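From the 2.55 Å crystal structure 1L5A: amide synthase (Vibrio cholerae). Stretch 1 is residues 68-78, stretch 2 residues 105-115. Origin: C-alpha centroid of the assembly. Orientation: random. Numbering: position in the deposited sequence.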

# COMPACT_ATOMS: atom_id res chain seq x y z
N SER A 68 -29.76 13.55 14.92
CA SER A 68 -28.90 12.74 15.77
C SER A 68 -29.73 12.17 16.91
O SER A 68 -30.79 12.67 17.24
N PRO A 69 -29.25 11.08 17.50
CA PRO A 69 -29.96 10.44 18.62
C PRO A 69 -30.27 11.41 19.78
O PRO A 69 -29.43 12.23 20.18
N PRO A 70 -31.48 11.33 20.34
CA PRO A 70 -31.87 12.20 21.46
C PRO A 70 -31.05 11.80 22.68
O PRO A 70 -30.61 10.66 22.78
N ILE A 71 -30.86 12.72 23.61
CA ILE A 71 -30.17 12.41 24.84
C ILE A 71 -31.19 12.65 25.95
O ILE A 71 -31.54 13.78 26.23
N ASP A 72 -31.66 11.57 26.56
CA ASP A 72 -32.65 11.67 27.62
C ASP A 72 -31.94 11.93 28.94
O ASP A 72 -31.25 11.06 29.49
N TYR A 73 -32.10 13.15 29.45
CA TYR A 73 -31.49 13.55 30.73
C TYR A 73 -32.50 13.72 31.87
O TYR A 73 -33.62 14.18 31.67
N GLN A 74 -32.09 13.34 33.08
CA GLN A 74 -32.97 13.50 34.22
C GLN A 74 -32.16 13.83 35.47
O GLN A 74 -31.18 13.15 35.79
N ASP A 75 -32.55 14.91 36.13
CA ASP A 75 -31.92 15.33 37.38
C ASP A 75 -32.75 14.59 38.43
O ASP A 75 -33.95 14.88 38.61
N LEU A 76 -32.14 13.64 39.13
CA LEU A 76 -32.86 12.88 40.12
C LEU A 76 -32.39 13.19 41.51
O LEU A 76 -32.91 12.61 42.47
N SER A 77 -31.42 14.09 41.62
CA SER A 77 -30.86 14.47 42.92
C SER A 77 -31.92 14.89 43.94
O SER A 77 -31.65 14.97 45.14
N ILE A 78 -33.13 15.13 43.44
CA ILE A 78 -34.26 15.53 44.28
C ILE A 78 -34.86 14.36 45.04
O ILE A 78 -35.26 14.50 46.19
N ILE A 105 -31.80 2.79 16.55
CA ILE A 105 -30.94 1.70 16.97
C ILE A 105 -30.22 1.97 18.27
O ILE A 105 -29.72 1.04 18.91
N THR A 106 -30.13 3.22 18.69
CA THR A 106 -29.44 3.46 19.96
C THR A 106 -30.29 4.22 20.96
O THR A 106 -31.35 4.74 20.63
N SER A 107 -29.81 4.29 22.19
CA SER A 107 -30.49 5.00 23.26
C SER A 107 -29.42 5.65 24.13
O SER A 107 -28.35 5.08 24.35
N HIS A 108 -29.71 6.85 24.63
CA HIS A 108 -28.76 7.58 25.47
C HIS A 108 -29.48 8.20 26.64
O HIS A 108 -30.36 9.05 26.48
N GLN A 109 -29.11 7.78 27.84
CA GLN A 109 -29.77 8.32 29.02
C GLN A 109 -28.72 8.84 29.99
O GLN A 109 -27.67 8.22 30.15
N VAL A 110 -28.98 9.98 30.63
CA VAL A 110 -28.05 10.52 31.61
C VAL A 110 -28.79 10.83 32.90
O VAL A 110 -29.89 11.37 32.88
N TYR A 111 -28.17 10.51 34.04
CA TYR A 111 -28.81 10.78 35.32
C TYR A 111 -27.92 11.47 36.32
O TYR A 111 -26.82 11.02 36.62
N ARG A 112 -28.42 12.57 36.86
CA ARG A 112 -27.69 13.27 37.90
C ARG A 112 -28.33 12.67 39.15
O ARG A 112 -29.48 12.94 39.47
N LEU A 113 -27.58 11.82 39.84
CA LEU A 113 -28.08 11.17 41.04
C LEU A 113 -27.91 12.10 42.23
O LEU A 113 -28.80 12.22 43.08
N SER A 114 -26.76 12.75 42.29
CA SER A 114 -26.44 13.70 43.34
C SER A 114 -25.48 14.69 42.68
O SER A 114 -25.16 14.54 41.51
N HIS A 115 -25.01 15.70 43.40
CA HIS A 115 -24.10 16.65 42.76
C HIS A 115 -22.75 16.00 42.43
O HIS A 115 -22.01 16.50 41.59

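The most unusual feature of this contact is a very short hydrogen bond at the C-terminal end of the first strand, where Ser 77 OG donates to Asp 75 OD1 across only 2.5 Å. Ser 77 N also donates to Asp 75 OD1, at 3.2 Å, so one carboxylate oxygen gathers both groups of the serine as the chain leaves the strand. The other oxygen faces the neighbouring strand: Asp 75 OD2 lies 3.7 Å from Arg 112 NE, a long salt bridge, and 3.6 Å from Arg 112 CD.

The contact illustrates a general principle of parallel pairing, that backbone hydrogen bonds fix the register and the register then decides which side chains become neighbours. Asp 72 N donates to His 108 O (2.8 Å), Val 110 N to Asp 72 O (2.8 Å), Gln 74 N to Val 110 O (3.0 Å), Arg 112 N to Gln 74 O (3.0 Å) and Leu 76 N to Arg 112 O (2.8 Å). This ladder sets Asp 72 beside Gln 109, Tyr 73 beside Val 110, Gln 74 beside Tyr 111 and Asp 75 beside Arg 112, with alternate pairs on the two faces of the sheet.

On the face of Tyr 73 and Asp 75, packing begins with Ile 71 (chi1 m, chi2 t), whose CG2 meets Val 110 CG2 at 4.0 Å. Tyr 73 adopts chi1 t, which brings the end of its side chain nearer the other strand: CD1 lies 3.9 Å from Val 110 CB, and OH reaches 3.5 Å from Arg 112 CB. The ring thus spans two successive residues of this face. Arg 112 is extended, with its first three chi angles all t, and it has the largest area covered by the opposing stretch. Its aliphatic part serves the tyrosine and the aspartate, while NH1 is hydrogen-bonded elsewhere in the structure.

The face of Asp 72 and Gln 74 mixes polar links with apolar contact. Asp 72 (chi1 t) places OD2 4.0 Å from Gln 109 CG and accepts a weak hydrogen bond from Gln 74 NE2 to OD2 (3.4 Å). In the partner strand, Tyr 111 OH donates to Gln 109 OE1 at 2.7 Å, so each strand links residues two apart along its own length. The Tyr 111 ring, chi1 m, receives Gln 74 CB at 4.1 Å from its CD2, and Leu 76 (m, t) brings CD1 to 3.7 Å from that same CD2.

Before the paired segment, side chains enter the space between the chains more directly. Pro 69 and His 108 both point toward the opposite stretch, and Pro 69 CB lies 3.5 Å from His 108 CD2. The imidazole, with chi1 m, is tied to its own stretch by a 2.7 Å hydrogen bond between His 108 NE2 and Thr 106 OG1. That threonine hydroxyl also touches the proline, with Thr 106 OG1 3.8 Å from Pro 69 CG.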

# COMPACT_ATOMS: atom_id res chain seq x y z
CB SER A 68 -27.72 13.56 16.34
OG SER A 68 -28.12 14.80 16.91
CB PRO A 69 -28.97 9.35 19.04
CG PRO A 69 -28.33 8.96 17.76
CD PRO A 69 -28.07 10.30 17.10
CB PRO A 70 -33.35 11.87 21.72
CG PRO A 70 -33.78 11.05 20.53
CD PRO A 70 -32.55 10.38 19.99
CB ILE A 71 -28.99 13.33 25.08
CG1 ILE A 71 -27.91 13.06 24.03
CG2 ILE A 71 -28.47 13.12 26.49
CD1 ILE A 71 -26.66 13.86 24.25
CB ASP A 72 -33.49 10.38 27.64
CG ASP A 72 -34.45 10.31 28.84
OD1 ASP A 72 -35.17 11.31 29.10
OD2 ASP A 72 -34.50 9.25 29.52
CB TYR A 73 -30.76 14.88 30.58
CG TYR A 73 -30.33 15.47 31.90
CD1 TYR A 73 -29.33 14.88 32.65
CD2 TYR A 73 -30.93 16.61 32.41
CE1 TYR A 73 -28.92 15.42 33.86
CE2 TYR A 73 -30.53 17.16 33.64
CZ TYR A 73 -29.52 16.56 34.35
OH TYR A 73 -29.08 17.12 35.53
CB GLN A 74 -33.81 12.24 34.46
CG GLN A 74 -34.95 12.04 33.46
CD GLN A 74 -35.69 10.72 33.64
OE1 GLN A 74 -36.18 10.40 34.74
NE2 GLN A 74 -35.78 9.94 32.57
CB ASP A 75 -32.06 16.84 37.59
CG ASP A 75 -31.23 17.34 38.74
OD1 ASP A 75 -31.12 16.60 39.74
OD2 ASP A 75 -30.69 18.47 38.66
CB LEU A 76 -32.68 11.39 39.87
CG LEU A 76 -33.26 10.84 38.57
CD1 LEU A 76 -32.98 9.34 38.49
CD2 LEU A 76 -34.74 11.09 38.53
CB SER A 77 -29.81 15.59 42.75
OG SER A 77 -30.32 16.71 42.06
CB ILE A 78 -35.37 16.14 43.43
CG1 ILE A 78 -34.82 16.54 42.05
CG2 ILE A 78 -35.97 17.34 44.17
CD1 ILE A 78 -35.87 17.06 41.08
CB ILE A 105 -29.88 1.37 15.89
CG1 ILE A 105 -30.56 1.21 14.52
CG2 ILE A 105 -29.18 0.07 16.21
CD1 ILE A 105 -31.54 0.09 14.44
CB THR A 106 -28.11 4.23 19.76
OG1 THR A 106 -28.38 5.62 19.56
CG2 THR A 106 -27.35 3.66 18.57
CB SER A 107 -31.33 4.01 24.09
OG SER A 107 -32.15 4.68 25.04
CB HIS A 108 -28.05 8.65 24.63
CG HIS A 108 -27.48 8.10 23.36
ND1 HIS A 108 -26.25 7.48 23.31
CD2 HIS A 108 -28.04 7.94 22.14
CE1 HIS A 108 -26.08 6.95 22.11
NE2 HIS A 108 -27.15 7.21 21.38
CB GLN A 109 -30.59 7.21 29.67
CG GLN A 109 -31.65 6.54 28.77
CD GLN A 109 -32.17 5.19 29.37
OE1 GLN A 109 -32.08 4.94 30.59
NE2 GLN A 109 -32.73 4.34 28.51
CB VAL A 110 -27.40 11.84 31.13
CG1 VAL A 110 -26.36 12.29 32.15
CG2 VAL A 110 -26.76 11.66 29.78
CB TYR A 111 -29.29 9.48 35.99
CG TYR A 111 -30.21 8.65 35.16
CD1 TYR A 111 -29.71 7.60 34.39
CD2 TYR A 111 -31.56 8.93 35.11
CE1 TYR A 111 -30.56 6.85 33.57
CE2 TYR A 111 -32.42 8.19 34.30
CZ TYR A 111 -31.90 7.15 33.53
OH TYR A 111 -32.73 6.47 32.67
CB ARG A 112 -27.93 14.79 37.82
CG ARG A 112 -27.23 15.60 38.90
CD ARG A 112 -27.36 17.11 38.65
NE ARG A 112 -27.22 17.88 39.88
CZ ARG A 112 -26.13 18.53 40.27
NH1 ARG A 112 -25.03 18.52 39.52
NH2 ARG A 112 -26.13 19.18 41.42
CB LEU A 113 -27.32 9.87 41.28
CG LEU A 113 -27.42 8.88 40.11
CD1 LEU A 113 -26.45 7.72 40.32
CD2 LEU A 113 -28.85 8.39 39.99
CB SER A 114 -25.78 12.98 44.51
OG SER A 114 -24.36 12.99 44.41
CB HIS A 115 -23.90 17.89 43.64
CG HIS A 115 -23.10 17.63 44.88
ND1 HIS A 115 -23.54 16.79 45.88
CD2 HIS A 115 -21.90 18.11 45.28
CE1 HIS A 115 -22.64 16.77 46.86
NE2 HIS A 115 -21.64 17.56 46.52